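Local coordinates for malonyl CoA-acyl carrier protein transacylase (Burkholderia pseudomallei, PDB 3G87) that probably transfers the malonyl group from malonyl-CoA to the holo form of acyl carrier protein, releasing CoA, at residues S16-R28 with I44-G57. Residues are numbered along the deposited sequence; the frame is centred on the assembly and turned at random.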
loop_
_atom_site.group_PDB
_atom_site.type_symbol
_atom_site.label_atom_id
_atom_site.label_comp_id
_atom_site.label_asym_id
_atom_site.label_seq_id
_atom_site.Cartn_x
_atom_site.Cartn_y
_atom_site.Cartn_z
ATOM N N SER A 16 -7.263 4.813 -1.965
ATOM C CA SER A 16 -8.068 5.141 -0.801
ATOM C C SER A 16 -8.156 6.623 -0.542
ATOM O O SER A 16 -8.900 7.043 0.272
ATOM C CB SER A 16 -7.639 4.360 0.450
ATOM O OG SER A 16 -6.333 4.615 0.827
ATOM N N GLN A 17 -7.369 7.390 -1.253
ATOM C CA GLN A 17 -7.309 8.855 -1.028
ATOM C C GLN A 17 -8.573 9.503 -1.582
ATOM O O GLN A 17 -9.214 8.945 -2.464
ATOM C CB GLN A 17 -6.073 9.446 -1.725
ATOM C CG GLN A 17 -6.212 9.619 -3.239
ATOM C CD GLN A 17 -6.128 8.286 -4.037
ATOM O OE1 GLN A 17 -5.678 7.267 -3.522
ATOM N NE2 GLN A 17 -6.565 8.313 -5.307
ATOM N N ALA A 18 -8.922 10.680 -1.084
ATOM C CA ALA A 18 -10.129 11.398 -1.512
ATOM C C ALA A 18 -9.969 12.829 -1.024
ATOM O O ALA A 18 -9.440 13.064 0.075
ATOM C CB ALA A 18 -11.379 10.809 -0.830
ATOM N N LYS A 19 -10.456 13.786 -1.788
ATOM C CA LYS A 19 -10.381 15.183 -1.375
ATOM C C LYS A 19 -11.130 15.284 -0.024
ATOM O O LYS A 19 -12.254 14.796 0.081
ATOM C CB LYS A 19 -11.084 16.004 -2.448
ATOM C CG LYS A 19 -11.030 17.504 -2.359
ATOM C CD LYS A 19 -12.295 18.066 -3.001
ATOM C CE LYS A 19 -12.245 19.568 -3.318
ATOM N NZ LYS A 19 -11.653 19.820 -4.709
ATOM N N GLY A 20 -10.512 15.893 0.985
ATOM C CA GLY A 20 -11.137 16.106 2.290
ATOM C C GLY A 20 -10.406 15.266 3.340
ATOM O O GLY A 20 -10.557 15.492 4.551
ATOM N N MET A 21 -9.576 14.323 2.883
ATOM C CA MET A 21 -8.797 13.472 3.777
ATOM C C MET A 21 -7.856 14.298 4.679
ATOM O O MET A 21 -7.291 15.339 4.267
ATOM C CB MET A 21 -8.001 12.428 2.984
ATOM C CG MET A 21 -6.891 13.034 2.160
ATOM S SD MET A 21 -6.139 12.080 0.793
ATOM C CE MET A 21 -5.523 10.659 1.615
ATOM N N GLY A 22 -7.645 13.818 5.862
ATOM C CA GLY A 22 -6.867 14.562 6.800
ATOM C C GLY A 22 -7.695 15.492 7.632
ATOM O O GLY A 22 -7.831 15.260 8.751
ATOM N N GLY A 23 -8.232 16.541 7.047
ATOM C CA GLY A 23 -9.135 17.429 7.739
ATOM C C GLY A 23 -8.477 18.272 8.797
ATOM O O GLY A 23 -7.552 18.937 8.534
ATOM N N ALA A 24 -8.955 18.175 10.011
ATOM C CA ALA A 24 -8.464 18.981 11.095
ATOM C C ALA A 24 -7.197 18.459 11.715
ATOM O O ALA A 24 -6.539 19.156 12.403
ATOM C CB ALA A 24 -9.504 19.159 12.091
ATOM N N LEU A 25 -6.849 17.222 11.407
ATOM C CA LEU A 25 -5.570 16.663 11.768
ATOM C C LEU A 25 -4.390 17.484 11.353
ATOM O O LEU A 25 -3.423 17.450 12.001
ATOM C CB LEU A 25 -5.391 15.307 11.172
ATOM C CG LEU A 25 -6.155 14.160 11.807
ATOM C CD1 LEU A 25 -6.048 12.964 10.936
ATOM C CD2 LEU A 25 -5.634 13.890 13.181
ATOM N N PHE A 26 -4.471 18.196 10.254
ATOM C CA PHE A 26 -3.358 18.993 9.794
ATOM C C PHE A 26 -2.968 20.119 10.714
ATOM O O PHE A 26 -1.855 20.344 10.920
ATOM C CB PHE A 26 -3.589 19.537 8.383
ATOM C CG PHE A 26 -3.410 18.522 7.324
ATOM C CD1 PHE A 26 -4.467 18.017 6.646
ATOM C CD2 PHE A 26 -2.190 18.051 7.031
ATOM C CE1 PHE A 26 -4.275 17.079 5.733
ATOM C CE2 PHE A 26 -2.037 17.153 6.137
ATOM C CZ PHE A 26 -3.057 16.656 5.484
ATOM N N ASP A 27 -3.922 20.841 11.212
ATOM C CA ASP A 27 -3.702 21.895 12.196
ATOM C C ASP A 27 -3.436 21.316 13.588
ATOM O O ASP A 27 -2.657 21.904 14.330
ATOM C CB ASP A 27 -4.934 22.800 12.299
ATOM C CG ASP A 27 -5.131 23.698 11.082
ATOM O OD1 ASP A 27 -4.150 24.111 10.402
ATOM O OD2 ASP A 27 -6.310 23.996 10.836
ATOM N N ARG A 28 -4.080 20.197 13.960
ATOM C CA ARG A 28 -3.751 19.549 15.219
ATOM C C ARG A 28 -2.272 19.250 15.283
ATOM O O ARG A 28 -1.652 19.457 16.330
ATOM C CB ARG A 28 -4.546 18.251 15.418
ATOM C CG ARG A 28 -4.128 17.467 16.681
ATOM C CD ARG A 28 -4.933 16.136 16.800
ATOM N NE ARG A 28 -4.508 15.399 17.988
ATOM C CZ ARG A 28 -5.167 14.385 18.537
ATOM N NH1 ARG A 28 -6.299 13.954 17.985
ATOM N NH2 ARG A 28 -4.694 13.809 19.649
ATOM N N ILE A 44 0.744 20.443 1.996
ATOM C CA ILE A 44 0.172 19.128 2.063
ATOM C C ILE A 44 -1.325 19.229 2.400
ATOM O O ILE A 44 -2.147 18.405 1.967
ATOM C CB ILE A 44 1.001 18.238 3.066
ATOM C CG1 ILE A 44 0.541 16.780 3.044
ATOM C CG2 ILE A 44 0.880 18.709 4.486
ATOM C CD1 ILE A 44 0.628 16.063 1.685
ATOM N N ARG A 45 -1.682 20.266 3.170
ATOM C CA ARG A 45 -3.064 20.398 3.648
ATOM C C ARG A 45 -3.954 20.806 2.491
ATOM O O ARG A 45 -5.064 20.311 2.369
ATOM C CB ARG A 45 -3.188 21.425 4.802
ATOM C CG ARG A 45 -4.634 21.498 5.342
ATOM C CD ARG A 45 -4.876 22.758 6.178
ATOM N NE ARG A 45 -6.198 22.715 6.777
ATOM C CZ ARG A 45 -7.321 23.053 6.181
ATOM N NH1 ARG A 45 -7.299 23.544 4.950
ATOM N NH2 ARG A 45 -8.476 22.909 6.854
ATOM N N ALA A 46 -3.463 21.736 1.668
ATOM C CA ALA A 46 -4.191 22.194 0.502
ATOM C C ALA A 46 -4.424 21.002 -0.436
ATOM O O ALA A 46 -5.540 20.785 -0.893
ATOM C CB ALA A 46 -3.417 23.282 -0.203
ATOM N N LEU A 47 -3.383 20.223 -0.702
ATOM C CA LEU A 47 -3.486 19.116 -1.657
ATOM C C LEU A 47 -4.562 18.147 -1.177
ATOM O O LEU A 47 -5.396 17.671 -1.977
ATOM C CB LEU A 47 -2.114 18.416 -1.776
ATOM C CG LEU A 47 -2.073 17.025 -2.479
ATOM C CD1 LEU A 47 -2.313 17.112 -4.002
ATOM C CD2 LEU A 47 -0.765 16.321 -2.255
ATOM N N CYS A 48 -4.551 17.875 0.143
ATOM C CA CYS A 48 -5.490 16.918 0.781
ATOM C C CYS A 48 -6.967 17.362 1.001
ATOM O O CYS A 48 -7.955 16.601 0.674
ATOM C CB CYS A 48 -4.893 16.391 2.100
ATOM S SG CYS A 48 -3.435 15.266 1.907
ATOM N N VAL A 49 -7.126 18.569 1.560
ATOM C CA VAL A 49 -8.454 19.069 1.962
ATOM C C VAL A 49 -9.156 19.723 0.769
ATOM O O VAL A 49 -10.308 19.388 0.482
ATOM C CB VAL A 49 -8.388 20.019 3.203
ATOM C CG1 VAL A 49 -9.732 20.679 3.446
ATOM C CG2 VAL A 49 -7.899 19.268 4.457
ATOM N N ASP A 50 -8.446 20.588 0.049
ATOM C CA ASP A 50 -9.021 21.347 -1.061
ATOM C C ASP A 50 -8.774 20.726 -2.454
ATOM O O ASP A 50 -9.637 20.842 -3.329
ATOM C CB ASP A 50 -8.467 22.790 -1.101
ATOM C CG ASP A 50 -8.469 23.490 0.299
ATOM O OD1 ASP A 50 -9.520 23.268 1.003
ATOM O OD2 ASP A 50 -7.443 24.264 0.651
ATOM N N ASP A 51 -7.605 20.092 -2.665
ATOM C CA ASP A 51 -7.171 19.584 -3.972
ATOM C C ASP A 51 -7.502 20.452 -5.206
ATOM O O ASP A 51 -8.127 19.955 -6.136
ATOM C CB ASP A 51 -7.636 18.141 -4.226
ATOM C CG ASP A 51 -6.798 17.449 -5.333
ATOM O OD1 ASP A 51 -5.753 18.027 -5.748
ATOM O OD2 ASP A 51 -7.185 16.333 -5.797
ATOM N N PRO A 52 -7.051 21.678 -5.264
ATOM C CA PRO A 52 -7.422 22.578 -6.327
ATOM C C PRO A 52 -7.057 22.218 -7.753
ATOM O O PRO A 52 -7.820 22.523 -8.571
ATOM C CB PRO A 52 -6.776 23.878 -5.897
ATOM C CG PRO A 52 -5.970 23.561 -4.845
ATOM C CD PRO A 52 -6.429 22.417 -4.186
ATOM N N ARG A 53 -5.947 21.566 -8.013
ATOM C CA ARG A 53 -5.558 21.182 -9.336
ATOM C C ARG A 53 -5.853 19.720 -9.615
ATOM O O ARG A 53 -5.330 19.147 -10.511
ATOM C CB ARG A 53 -4.098 21.500 -9.553
ATOM C CG ARG A 53 -3.776 22.906 -9.368
ATOM C CD ARG A 53 -2.312 23.199 -9.516
ATOM N NE ARG A 53 -1.614 22.814 -8.310
ATOM C CZ ARG A 53 -1.716 23.429 -7.156
ATOM N NH1 ARG A 53 -2.436 24.494 -7.036
ATOM N NH2 ARG A 53 -1.064 22.999 -6.131
ATOM N N ASP A 54 -6.719 19.141 -8.817
ATOM C CA ASP A 54 -7.116 17.783 -8.999
ATOM C C ASP A 54 -5.939 16.840 -9.178
ATOM O O ASP A 54 -5.828 16.143 -10.120
ATOM C CB ASP A 54 -8.126 17.715 -10.116
ATOM C CG ASP A 54 -9.370 18.502 -9.808
ATOM O OD1 ASP A 54 -10.245 17.921 -9.199
ATOM O OD2 ASP A 54 -9.477 19.689 -10.148
ATOM N N GLU A 55 -5.070 16.876 -8.193
ATOM C CA GLU A 55 -3.765 16.265 -8.182
ATOM C C GLU A 55 -3.710 14.979 -7.411
ATOM O O GLU A 55 -2.848 14.207 -7.640
ATOM C CB GLU A 55 -2.754 17.229 -7.592
ATOM C CG GLU A 55 -2.238 18.198 -8.560
ATOM C CD GLU A 55 -1.599 19.396 -7.954
ATOM O OE1 GLU A 55 -1.718 19.636 -6.793
ATOM O OE2 GLU A 55 -0.981 20.125 -8.664
ATOM N N LEU A 56 -4.657 14.761 -6.522
ATOM C CA LEU A 56 -4.677 13.609 -5.643
ATOM C C LEU A 56 -4.559 12.254 -6.337
ATOM O O LEU A 56 -3.956 11.376 -5.820
ATOM C CB LEU A 56 -5.870 13.654 -4.688
ATOM C CG LEU A 56 -5.763 14.422 -3.373
ATOM C CD1 LEU A 56 -7.036 14.423 -2.656
ATOM C CD2 LEU A 56 -4.630 14.079 -2.445
ATOM N N GLY A 57 -5.111 12.123 -7.524
ATOM C CA GLY A 57 -5.013 10.887 -8.281
ATOM C C GLY A 57 -3.738 10.617 -9.103
ATOM O O GLY A 57 -3.566 9.519 -9.726
HETATM O O HOH W 1 -11.771 17.444 -6.769
HETATM O O HOH W 2 -6.569 21.149 9.405
HETATM O O HOH W 3 -8.996 22.316 9.722
#
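G20 CA lies 4.0 Å from V49 CA, where the type II turn A18-M21 meets the C-terminal end of helix 44-50. There G20 N donates a nearly straight hydrogen bond of 2.7 Å to C48 O. Beside it, K19 reaches along the helix end. Its chain runs extended past V49 O and bends at its last torsion (chi4 88°). K19 NZ donates a hydrogen bond to D50 O at 2.6 Å. Thus C48 O takes the G20 N-H and D50 O takes the lysine. Water 1 links the same NZ to D54 OD1.

F26 packs as a knob among I44, R45, C48 and V49. R45 CA sits 3.9 Å from the F26 ring centroid, almost on the ring normal, a CH-pi contact. I44 CG2 lies 3.7 Å from F26 CE2, and C48 SG approaches the ring obliquely. The extended R45 chain continues past F26 to the guanidinium, and V49 CG2 lies over one face of that group. Water 2 joins R45 NE to G23 O and D27 N. The R45 and D27 charges lie near each other without a direct bond.

At the other end, L56 CD1 packs 3.6 Å from K19 N, and L56 CD2 touches M21 SD. Next to the type I turn D51-D54, D51 OD1 accepts from E55 N and OD2 from L56 N, both on the syn side.

The loop after strand 6-11, leading into helix 25-28, thus lies against helix 44-50 and the loop that follows it. Helix 30-40 touches I44, helix 59-81 meets Q17 and L25, and H276, in the loop after strand 269-273, touches A18 and M21.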